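Local coordinates for protein xylooligosaccharide oxidase (Myceliophthora thermophila, PDB 5K8E) that oxidises the C1 hydroxyl of xylooligosaccharides and related sugars to lactones with a bicovalently bound FAD, reducing molecular oxygen to hydrogen peroxide, at residues A[133-138]-A[150-155]; A[169-174]-A[270-275]; A[236-241]-A[320-325]. All coordinates share one frame; numbering follows the deposited sequence.

Interaction 1. Residues A[133-138]-A[150-155]. With FAD (flavin-adenine dinucleotide), chain D.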
# COMPACT_ATOMS: atom_id res chain seq x y z
N ALA A 133 -4.68 12.99 -5.15
CA ALA A 133 -5.86 12.78 -4.31
C ALA A 133 -5.60 11.74 -3.25
O ALA A 133 -5.05 10.68 -3.53
CB ALA A 133 -7.04 12.35 -5.16
N ARG A 134 -5.99 12.04 -2.02
CA ARG A 134 -5.82 11.10 -0.92
C ARG A 134 -7.09 10.26 -0.75
O ARG A 134 -8.19 10.67 -1.19
CB ARG A 134 -5.48 11.84 0.36
CG ARG A 134 -4.16 12.58 0.28
CD ARG A 134 -4.01 13.56 1.43
NE ARG A 134 -2.89 14.45 1.18
CZ ARG A 134 -1.62 14.20 1.49
NH1 ARG A 134 -1.28 13.05 2.08
NH2 ARG A 134 -0.69 15.09 1.21
N LEU A 135 -6.93 9.10 -0.13
CA LEU A 135 -7.98 8.07 -0.10
C LEU A 135 -9.27 8.55 0.57
O LEU A 135 -10.36 8.22 0.12
CB LEU A 135 -7.50 6.82 0.62
CG LEU A 135 -6.30 6.09 0.01
CD1 LEU A 135 -6.02 4.80 0.78
CD2 LEU A 135 -6.55 5.81 -1.47
N GLY A 136 -9.14 9.31 1.66
CA GLY A 136 -10.30 9.84 2.35
C GLY A 136 -11.11 10.76 1.47
O GLY A 136 -12.32 10.70 1.46
N HIS A 137 -10.42 11.61 0.72
CA HIS A 137 -11.09 12.54 -0.17
C HIS A 137 -11.80 11.76 -1.27
O HIS A 137 -12.97 12.03 -1.57
CB HIS A 137 -10.08 13.53 -0.76
CG HIS A 137 -10.67 14.48 -1.76
ND1 HIS A 137 -11.69 15.35 -1.45
CD2 HIS A 137 -10.36 14.72 -3.05
CE1 HIS A 137 -12.00 16.07 -2.51
NE2 HIS A 137 -11.20 15.71 -3.50
N ILE A 138 -11.10 10.78 -1.83
CA ILE A 138 -11.66 9.95 -2.89
C ILE A 138 -12.95 9.27 -2.41
O ILE A 138 -14.00 9.42 -3.03
CB ILE A 138 -10.63 8.92 -3.39
CG1 ILE A 138 -9.51 9.64 -4.14
CG2 ILE A 138 -11.27 7.88 -4.30
CD1 ILE A 138 -8.28 8.80 -4.34
N PHE A 150 -14.48 2.37 -4.53
CA PHE A 150 -13.64 1.28 -4.99
C PHE A 150 -12.86 0.74 -3.80
O PHE A 150 -12.96 1.29 -2.69
CB PHE A 150 -12.77 1.63 -6.22
CG PHE A 150 -11.73 2.70 -6.00
CD1 PHE A 150 -10.50 2.39 -5.44
CD2 PHE A 150 -11.93 3.99 -6.45
CE1 PHE A 150 -9.52 3.36 -5.28
CE2 PHE A 150 -10.95 4.97 -6.30
CZ PHE A 150 -9.75 4.65 -5.70
N SER A 151 -12.16 -0.36 -4.00
CA SER A 151 -11.51 -1.06 -2.90
C SER A 151 -10.15 -0.44 -2.64
O SER A 151 -9.33 -0.36 -3.54
CB SER A 151 -11.36 -2.54 -3.22
OG SER A 151 -10.82 -3.24 -2.11
N HIS A 152 -9.92 0.02 -1.42
CA HIS A 152 -8.65 0.64 -1.08
C HIS A 152 -8.34 0.51 0.40
O HIS A 152 -9.12 -0.07 1.15
CB HIS A 152 -8.61 2.10 -1.54
CG HIS A 152 -9.74 2.93 -1.02
ND1 HIS A 152 -9.85 3.32 0.30
CD2 HIS A 152 -10.81 3.47 -1.66
CE1 HIS A 152 -10.94 4.04 0.45
NE2 HIS A 152 -11.54 4.16 -0.72
N GLY A 153 -7.22 1.09 0.81
CA GLY A 153 -6.71 0.94 2.16
C GLY A 153 -7.46 1.82 3.13
O GLY A 153 -8.32 2.63 2.75
N THR A 154 -7.17 1.60 4.40
CA THR A 154 -7.60 2.45 5.48
C THR A 154 -6.54 3.54 5.57
O THR A 154 -5.43 3.39 5.04
CB THR A 154 -7.64 1.66 6.81
OG1 THR A 154 -6.32 1.22 7.14
CG2 THR A 154 -8.53 0.45 6.68
N CYS A 155 -6.82 4.65 6.21
CA CYS A 155 -5.81 5.70 6.29
C CYS A 155 -6.17 6.73 5.24
O CYS A 155 -5.74 6.63 4.08
CB CYS A 155 -4.38 5.19 6.04
SG CYS A 155 -3.61 4.09 7.27
PA FAD D . 4.37 8.47 -1.76
O1A FAD D . 3.95 9.85 -2.25
O2A FAD D . 5.49 8.40 -0.78
O5B FAD D . 4.65 7.55 -3.05
C5B FAD D . 5.07 6.18 -2.89
C4B FAD D . 5.75 5.66 -4.16
O4B FAD D . 4.84 5.76 -5.27
C3B FAD D . 6.98 6.47 -4.52
O3B FAD D . 7.94 5.63 -5.16
C2B FAD D . 6.42 7.48 -5.50
O2B FAD D . 7.40 8.06 -6.36
C1B FAD D . 5.37 6.66 -6.23
N9A FAD D . 4.31 7.51 -6.79
C8A FAD D . 3.49 8.36 -6.13
N7A FAD D . 2.64 8.97 -6.98
C5A FAD D . 2.93 8.48 -8.21
C6A FAD D . 2.42 8.70 -9.57
N6A FAD D . 1.42 9.57 -9.74
N1A FAD D . 2.97 8.02 -10.60
C2A FAD D . 3.98 7.15 -10.41
N3A FAD D . 4.50 6.89 -9.19
C4A FAD D . 4.01 7.52 -8.08
N1 FAD D . -1.31 0.24 2.46
C2 FAD D . -2.29 -0.70 2.27
O2 FAD D . -2.15 -1.56 1.35
N3 FAD D . -3.39 -0.75 3.06
C4 FAD D . -3.61 0.14 4.04
O4 FAD D . -4.63 0.08 4.75
C4X FAD D . -2.60 1.20 4.30
N5 FAD D . -2.74 2.13 5.30
C5X FAD D . -1.81 3.10 5.50
C6 FAD D . -1.97 4.07 6.50
C7 FAD D . -1.00 5.06 6.72
C7M FAD D . -1.25 6.06 7.84
C8 FAD D . 0.21 5.11 5.85
C8M FAD D . 1.32 6.15 5.98
C9 FAD D . 0.36 4.15 4.86
C9A FAD D . -0.59 3.15 4.64
N10 FAD D . -0.42 2.16 3.64
C10 FAD D . -1.41 1.19 3.44
C1' FAD D . 0.76 2.13 2.76
C2' FAD D . 0.58 2.90 1.49
O2' FAD D . -0.26 2.09 0.68
C3' FAD D . 1.93 3.11 0.84
O3' FAD D . 2.74 3.85 1.76
C4' FAD D . 1.77 3.87 -0.47
O4' FAD D . 2.78 3.53 -1.44
C5' FAD D . 1.80 5.36 -0.20
O5' FAD D . 1.28 6.08 -1.33
P FAD D . 1.55 7.65 -1.32
O1P FAD D . 1.12 8.20 -2.66
O2P FAD D . 0.95 8.20 -0.07
O3P FAD D . 3.15 7.66 -1.09

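Interaction 2. Residues A[169-174]-A[270-275]. With FAD (flavin-adenine dinucleotide), chain D.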
# COMPACT_ATOMS: atom_id res chain seq x y z
N PHE A 169 -4.47 -2.68 -0.16
CA PHE A 169 -5.31 -3.67 0.51
C PHE A 169 -6.05 -3.01 1.67
O PHE A 169 -5.47 -2.24 2.43
CB PHE A 169 -4.45 -4.82 1.06
CG PHE A 169 -5.26 -5.97 1.61
CD1 PHE A 169 -5.77 -5.93 2.91
CD2 PHE A 169 -5.49 -7.10 0.84
CE1 PHE A 169 -6.51 -6.99 3.41
CE2 PHE A 169 -6.23 -8.16 1.34
CZ PHE A 169 -6.75 -8.11 2.63
N GLY A 170 -7.34 -3.31 1.80
CA GLY A 170 -8.11 -2.78 2.91
C GLY A 170 -9.29 -3.67 3.28
O GLY A 170 -9.33 -4.87 2.94
N PHE A 171 -10.25 -3.06 3.96
CA PHE A 171 -11.39 -3.77 4.52
C PHE A 171 -12.52 -4.07 3.53
O PHE A 171 -13.59 -4.53 3.93
CB PHE A 171 -11.90 -3.04 5.77
CG PHE A 171 -11.17 -3.42 7.03
CD1 PHE A 171 -11.30 -4.71 7.56
CD2 PHE A 171 -10.35 -2.53 7.68
CE1 PHE A 171 -10.63 -5.08 8.72
CE2 PHE A 171 -9.68 -2.88 8.84
CZ PHE A 171 -9.82 -4.17 9.36
N SER A 172 -12.26 -3.82 2.25
CA SER A 172 -13.08 -4.31 1.17
C SER A 172 -12.36 -5.29 0.25
O SER A 172 -12.92 -5.71 -0.74
CB SER A 172 -13.59 -3.12 0.34
OG SER A 172 -14.51 -2.36 1.11
N SER A 173 -11.12 -5.68 0.57
CA SER A 173 -10.29 -6.40 -0.38
C SER A 173 -10.67 -7.87 -0.57
O SER A 173 -10.59 -8.39 -1.68
CB SER A 173 -8.80 -6.27 -0.05
OG SER A 173 -8.33 -4.97 -0.36
N HIS A 174 -11.07 -8.56 0.49
CA HIS A 174 -11.56 -9.93 0.31
C HIS A 174 -12.80 -9.89 -0.61
O HIS A 174 -12.98 -10.75 -1.47
CB HIS A 174 -11.89 -10.61 1.64
CG HIS A 174 -12.08 -12.09 1.51
ND1 HIS A 174 -13.31 -12.70 1.66
CD2 HIS A 174 -11.21 -13.09 1.23
CE1 HIS A 174 -13.19 -14.00 1.48
NE2 HIS A 174 -11.92 -14.27 1.22
N ASN A 270 -14.36 -9.43 5.54
CA ASN A 270 -13.01 -8.89 5.39
C ASN A 270 -12.42 -8.79 6.79
O ASN A 270 -13.03 -8.18 7.68
CB ASN A 270 -13.04 -7.51 4.72
CG ASN A 270 -13.71 -7.53 3.36
OD1 ASN A 270 -13.03 -7.54 2.33
ND2 ASN A 270 -15.04 -7.57 3.34
N MET A 271 -11.23 -9.35 6.98
CA MET A 271 -10.73 -9.56 8.33
C MET A 271 -9.21 -9.67 8.39
O MET A 271 -8.55 -9.98 7.40
CB MET A 271 -11.37 -10.84 8.88
CG MET A 271 -11.20 -11.08 10.36
SD MET A 271 -12.35 -12.33 10.97
CE MET A 271 -11.88 -13.77 9.99
N ARG A 272 -8.68 -9.41 9.58
CA ARG A 272 -7.26 -9.47 9.86
C ARG A 272 -7.04 -9.79 11.32
O ARG A 272 -7.92 -9.55 12.17
CB ARG A 272 -6.59 -8.12 9.55
CG ARG A 272 -6.91 -7.01 10.53
CD ARG A 272 -6.48 -5.66 10.00
NE ARG A 272 -6.69 -4.58 10.97
CZ ARG A 272 -6.42 -3.30 10.71
NH1 ARG A 272 -5.94 -2.94 9.53
NH2 ARG A 272 -6.64 -2.38 11.63
N VAL A 273 -5.87 -10.33 11.62
CA VAL A 273 -5.40 -10.39 12.99
C VAL A 273 -4.59 -9.13 13.25
O VAL A 273 -3.74 -8.77 12.44
CB VAL A 273 -4.48 -11.60 13.21
CG1 VAL A 273 -3.87 -11.55 14.60
CG2 VAL A 273 -5.24 -12.89 12.97
N LEU A 274 -4.89 -8.45 14.36
CA LEU A 274 -4.00 -7.41 14.88
C LEU A 274 -3.42 -7.88 16.19
O LEU A 274 -4.17 -8.23 17.11
CB LEU A 274 -4.72 -6.07 15.09
CG LEU A 274 -3.94 -4.99 15.85
CD1 LEU A 274 -2.77 -4.47 15.04
CD2 LEU A 274 -4.84 -3.83 16.23
N GLY A 275 -2.10 -7.89 16.28
CA GLY A 275 -1.40 -8.29 17.49
C GLY A 275 -0.43 -7.22 17.96
O GLY A 275 0.28 -6.59 17.15
PA FAD D . 4.37 8.47 -1.76
O1A FAD D . 3.95 9.85 -2.25
O2A FAD D . 5.49 8.40 -0.78
O5B FAD D . 4.65 7.55 -3.05
C5B FAD D . 5.07 6.18 -2.89
C4B FAD D . 5.75 5.66 -4.16
O4B FAD D . 4.84 5.76 -5.27
C3B FAD D . 6.98 6.47 -4.52
O3B FAD D . 7.94 5.63 -5.16
C2B FAD D . 6.42 7.48 -5.50
O2B FAD D . 7.40 8.06 -6.36
C1B FAD D . 5.37 6.66 -6.23
N9A FAD D . 4.31 7.51 -6.79
C8A FAD D . 3.49 8.36 -6.13
N7A FAD D . 2.64 8.97 -6.98
C5A FAD D . 2.93 8.48 -8.21
C6A FAD D . 2.42 8.70 -9.57
N6A FAD D . 1.42 9.57 -9.74
N1A FAD D . 2.97 8.02 -10.60
C2A FAD D . 3.98 7.15 -10.41
N3A FAD D . 4.50 6.89 -9.19
C4A FAD D . 4.01 7.52 -8.08
N1 FAD D . -1.31 0.24 2.46
C2 FAD D . -2.29 -0.70 2.27
O2 FAD D . -2.15 -1.56 1.35
N3 FAD D . -3.39 -0.75 3.06
C4 FAD D . -3.61 0.14 4.04
O4 FAD D . -4.63 0.08 4.75
C4X FAD D . -2.60 1.20 4.30
N5 FAD D . -2.74 2.13 5.30
C5X FAD D . -1.81 3.10 5.50
C6 FAD D . -1.97 4.07 6.50
C7 FAD D . -1.00 5.06 6.72
C7M FAD D . -1.25 6.06 7.84
C8 FAD D . 0.21 5.11 5.85
C8M FAD D . 1.32 6.15 5.98
C9 FAD D . 0.36 4.15 4.86
C9A FAD D . -0.59 3.15 4.64
N10 FAD D . -0.42 2.16 3.64
C10 FAD D . -1.41 1.19 3.44
C1' FAD D . 0.76 2.13 2.76
C2' FAD D . 0.58 2.90 1.49
O2' FAD D . -0.26 2.09 0.68
C3' FAD D . 1.93 3.11 0.84
O3' FAD D . 2.74 3.85 1.76
C4' FAD D . 1.77 3.87 -0.47
O4' FAD D . 2.78 3.53 -1.44
C5' FAD D . 1.80 5.36 -0.20
O5' FAD D . 1.28 6.08 -1.33
P FAD D . 1.55 7.65 -1.32
O1P FAD D . 1.12 8.20 -2.66
O2P FAD D . 0.95 8.20 -0.07
O3P FAD D . 3.15 7.66 -1.09

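Interaction 3. Residues A[236-241]-A[320-325]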
# COMPACT_ATOMS: atom_id res chain seq x y z
N SER A 236 -18.73 -3.78 11.60
CA SER A 236 -17.43 -4.02 12.18
C SER A 236 -17.59 -4.94 13.38
O SER A 236 -18.63 -4.95 14.04
CB SER A 236 -16.71 -2.72 12.55
OG SER A 236 -17.33 -2.04 13.62
N TYR A 237 -16.56 -5.72 13.63
CA TYR A 237 -16.56 -6.66 14.75
C TYR A 237 -15.14 -7.02 15.12
O TYR A 237 -14.20 -6.80 14.37
CB TYR A 237 -17.33 -7.91 14.38
CG TYR A 237 -16.73 -8.68 13.24
CD1 TYR A 237 -16.98 -8.30 11.91
CD2 TYR A 237 -15.90 -9.79 13.46
CE1 TYR A 237 -16.43 -9.00 10.85
CE2 TYR A 237 -15.34 -10.48 12.41
CZ TYR A 237 -15.62 -10.09 11.11
OH TYR A 237 -15.07 -10.78 10.05
N GLU A 238 -15.02 -7.61 16.30
CA GLU A 238 -13.76 -8.03 16.85
C GLU A 238 -13.93 -9.39 17.51
O GLU A 238 -15.01 -9.74 17.99
CB GLU A 238 -13.24 -6.99 17.85
CG GLU A 238 -12.71 -5.75 17.15
CD GLU A 238 -12.60 -4.51 18.03
OE1 GLU A 238 -12.55 -4.61 19.27
OE2 GLU A 238 -12.52 -3.41 17.45
N ILE A 239 -12.85 -10.18 17.49
CA ILE A 239 -12.81 -11.46 18.18
C ILE A 239 -11.49 -11.51 18.92
O ILE A 239 -10.42 -11.62 18.30
CB ILE A 239 -12.90 -12.65 17.20
CG1 ILE A 239 -14.18 -12.58 16.36
CG2 ILE A 239 -12.85 -13.97 17.96
CD1 ILE A 239 -14.18 -13.53 15.18
N ASN A 240 -11.54 -11.41 20.24
CA ASN A 240 -10.31 -11.41 21.02
C ASN A 240 -9.71 -12.79 21.07
O ASN A 240 -10.44 -13.77 21.22
CB ASN A 240 -10.56 -10.85 22.43
CG ASN A 240 -10.83 -9.35 22.39
OD1 ASN A 240 -10.19 -8.61 21.64
ND2 ASN A 240 -11.78 -8.90 23.19
N LEU A 241 -8.40 -12.87 20.91
CA LEU A 241 -7.72 -14.16 20.80
C LEU A 241 -6.81 -14.36 22.01
O LEU A 241 -6.07 -13.45 22.38
CB LEU A 241 -6.91 -14.23 19.52
CG LEU A 241 -7.72 -14.20 18.21
CD1 LEU A 241 -6.79 -13.99 17.02
CD2 LEU A 241 -8.54 -15.47 18.05
N PHE A 320 -15.86 3.27 7.03
CA PHE A 320 -14.51 3.73 6.72
C PHE A 320 -13.90 4.43 7.92
O PHE A 320 -12.76 4.16 8.28
CB PHE A 320 -14.50 4.68 5.52
CG PHE A 320 -13.11 5.10 5.09
CD1 PHE A 320 -12.22 4.18 4.57
CD2 PHE A 320 -12.70 6.42 5.21
CE1 PHE A 320 -10.94 4.56 4.19
CE2 PHE A 320 -11.42 6.81 4.81
CZ PHE A 320 -10.54 5.87 4.31
N ARG A 321 -14.65 5.35 8.53
CA ARG A 321 -14.15 6.10 9.69
C ARG A 321 -13.74 5.19 10.83
O ARG A 321 -12.76 5.46 11.50
CB ARG A 321 -15.19 7.10 10.20
CG ARG A 321 -15.36 8.31 9.30
CD ARG A 321 -16.03 9.48 10.02
NE ARG A 321 -17.38 9.15 10.45
CZ ARG A 321 -18.47 9.14 9.67
NH1 ARG A 321 -18.40 9.46 8.37
NH2 ARG A 321 -19.65 8.82 10.19
N HIS A 322 -14.49 4.11 11.04
CA HIS A 322 -14.27 3.22 12.17
C HIS A 322 -12.83 2.69 12.21
O HIS A 322 -12.25 2.58 13.29
CB HIS A 322 -15.26 2.04 12.15
CG HIS A 322 -15.05 1.06 13.26
ND1 HIS A 322 -15.59 1.23 14.52
CD2 HIS A 322 -14.32 -0.08 13.32
CE1 HIS A 322 -15.22 0.24 15.30
NE2 HIS A 322 -14.45 -0.58 14.60
N TYR A 323 -12.27 2.36 11.05
CA TYR A 323 -10.91 1.84 10.97
C TYR A 323 -9.89 2.85 10.43
O TYR A 323 -8.74 2.49 10.17
CB TYR A 323 -10.87 0.57 10.12
CG TYR A 323 -11.45 -0.67 10.80
CD1 TYR A 323 -10.87 -1.17 11.96
CD2 TYR A 323 -12.55 -1.34 10.27
CE1 TYR A 323 -11.38 -2.30 12.58
CE2 TYR A 323 -13.06 -2.47 10.88
CZ TYR A 323 -12.48 -2.95 12.04
OH TYR A 323 -13.00 -4.06 12.67
N ALA A 324 -10.32 4.09 10.23
CA ALA A 324 -9.46 5.13 9.68
C ALA A 324 -8.49 5.65 10.72
O ALA A 324 -7.37 6.06 10.37
CB ALA A 324 -10.29 6.27 9.11
N TYR A 325 -8.89 5.64 11.99
CA TYR A 325 -8.06 6.15 13.08
C TYR A 325 -7.60 7.57 12.75
O TYR A 325 -6.40 7.86 12.72
CB TYR A 325 -6.85 5.22 13.35
CG TYR A 325 -7.22 3.80 13.75
CD1 TYR A 325 -7.43 3.46 15.08
CD2 TYR A 325 -7.36 2.81 12.79
CE1 TYR A 325 -7.77 2.16 15.44
CE2 TYR A 325 -7.69 1.51 13.14
CZ TYR A 325 -7.90 1.19 14.46
OH TYR A 325 -8.23 -0.11 14.79
O HOH W 1 -13.63 -3.24 15.15

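Interaction 1. Residues A[133-138]-A[150-155]
Leu135 and Ile138, on the first turn of helix 135-146, pack against the loop 150-155 that leads to the flavin, inside the FAD-binding PCMH-type domain of this bicovalent flavoprotein. No hydrogen bond joins the two segments; everything that passes directly between them is van der Waals packing.

That packing has two centres. One methyl of Leu135, CD1, is set down among polar loop atoms: Gly153 O lies 3.7 Å from it and Cys155 O 3.8 Å, with ND1 of His152 a little farther off. One turn on, Ile138 uses its CG2 branch, which stands anti to the backbone N and comes obliquely against the Phe150 ring, 3.5 Å from CE2. The Phe150 ring also stacks on Phe225, while Phe150 CD1 meets the His152 imidazole at its edge, in plane.

The polar part is internal to the loop. His152 CG sits between its backbone N and carbonyl carbon (chi1 54°), which folds the ring back over its own chain, and ND1 donates to Gly153 O at 3.0 Å. The bond is nearly straight, 165°, and runs to a lone pair in the carbonyl plane, so it should fix the rotation of the imidazole next to Leu135 CD1.

The last kind of interaction is with the cofactor. Gly153 passes so close to the isoalloxazine that a beta carbon there would clash with FAD C4. Thr154, a substrate-binding residue, gives its backbone N to FAD O4 at 3.0 Å. Cys155 supplies one half of the bicovalent attachment, whose other half is His94: its SG is bonded to FAD C6 at 1.8 Å.

Interaction 2. Residues A[169-174]-A[270-275]
The substrate pocket beside the flavin is built here, where the type I beta turn Gly170-Ser173 of the FAD-binding domain meets strand 269-276 of the eight-stranded antiparallel sheet. Phe171 and Asn270 carry most of the contact. The edge of the Phe171 ring takes up Asn270 O close to its plane, 3.9 Å from CD1, and the far end of the ring reaches Arg272. Phe171 CZ sits over one face of that guanidinium, offset toward its rim and 3.5 Å from NE, with the two planes 55° apart.

Arg272 binds substrate. Its chain, extended from CG to NE, carries the guanidinium out to the end of the Phe171 ring, where NE is hydrogen-bonded to Gln283 OE1 on the adjacent strand. With an alanine here the guanidinium is gone, and the end of the Phe171 ring would probably be freer to shift, with the Gln283 carboxamide left without this donor and the pocket without one of its substrate contacts.

Just past the turn Asn270 OD1 accepts a weak, bent bond (116°) from His174 N at 2.9 Å, while its ND2 donates to Ser175 OG. Within the turn Ser173 OG accepts from Gly170 N at 2.9 Å and is tied also to Gly177. The same segment grips the pyrimidine edge of the flavin through backbone alone: Phe169 N donates to FAD O2 at 3.0 Å, and FAD N3 donates to Phe169 O at 2.6 Å.

Interaction 3. Residues A[236-241]-A[320-325]
Ser236 lies over the His322 imidazole where strand 234-240 of the eight-stranded antiparallel sheet meets the C-terminal end of helix 316-324. The axes of the short strand and helix pieces come no closer than 10.4 Å, at 42° to each other, so side chains bridge the gap.

In the tight part Ser236 covers one face of the His322 ring, whose CD2 edge in turn points at the face of Tyr323. Ser236 CB makes a CH-pi contact with the His322 ring, 3.9 Å from its centroid, and OG stands over the same face, 3.4 Å from NE2. With CG anti to the backbone N (chi1 178°), His322 reaches out to the strand and sets CD2 over the centre of the Tyr323 ring, 3.5 Å above the plane. Tyr323 also stacks with Phe171, close to the substrate-binding residues Thr154 and Arg272. The polar ends here are satisfied by the sheet: Ser236 OG is hydrogen-bonded to His314 and Tyr323 OH to Gly284 O.

The looser side faces Glu238, which is partly exposed, as is His322. Here the carboxylate does not touch the imidazole; Glu238 OE2 and His322 NE2 are 4.5 Å apart, close enough that the glutamate might favour a protonated histidine. A single water fills in between them. It lies in plane at the edge of the His322 ring, 2.8 Å from NE2, and donates to Glu238 OE2 at 2.6 Å and to Tyr323 OH at 2.7 Å.

All three contacts are largely buried, but they differ in depth: interaction 1 is nearest the centre of the chain, and interaction 3, farthest out, has partly exposed residues at its water-bridged side. Interactions 1 and 2 both reach the flavin, interaction 1 through a thioether and a backbone N-H, interaction 2 through two backbone hydrogen bonds, and Thr154 CG2 packs on Phe171 between them. Interactions 2 and 3 share the eight-stranded sheet and meet where Phe171 stacks on Tyr323. Interaction 3 also borders interaction 1, through Phe320 against Gly153. Chemistry follows place: aliphatic side chains against the loop that carries the cofactor, an arginine face beside the sugar pocket, and imidazole, phenol and carboxylate joined by water farther out.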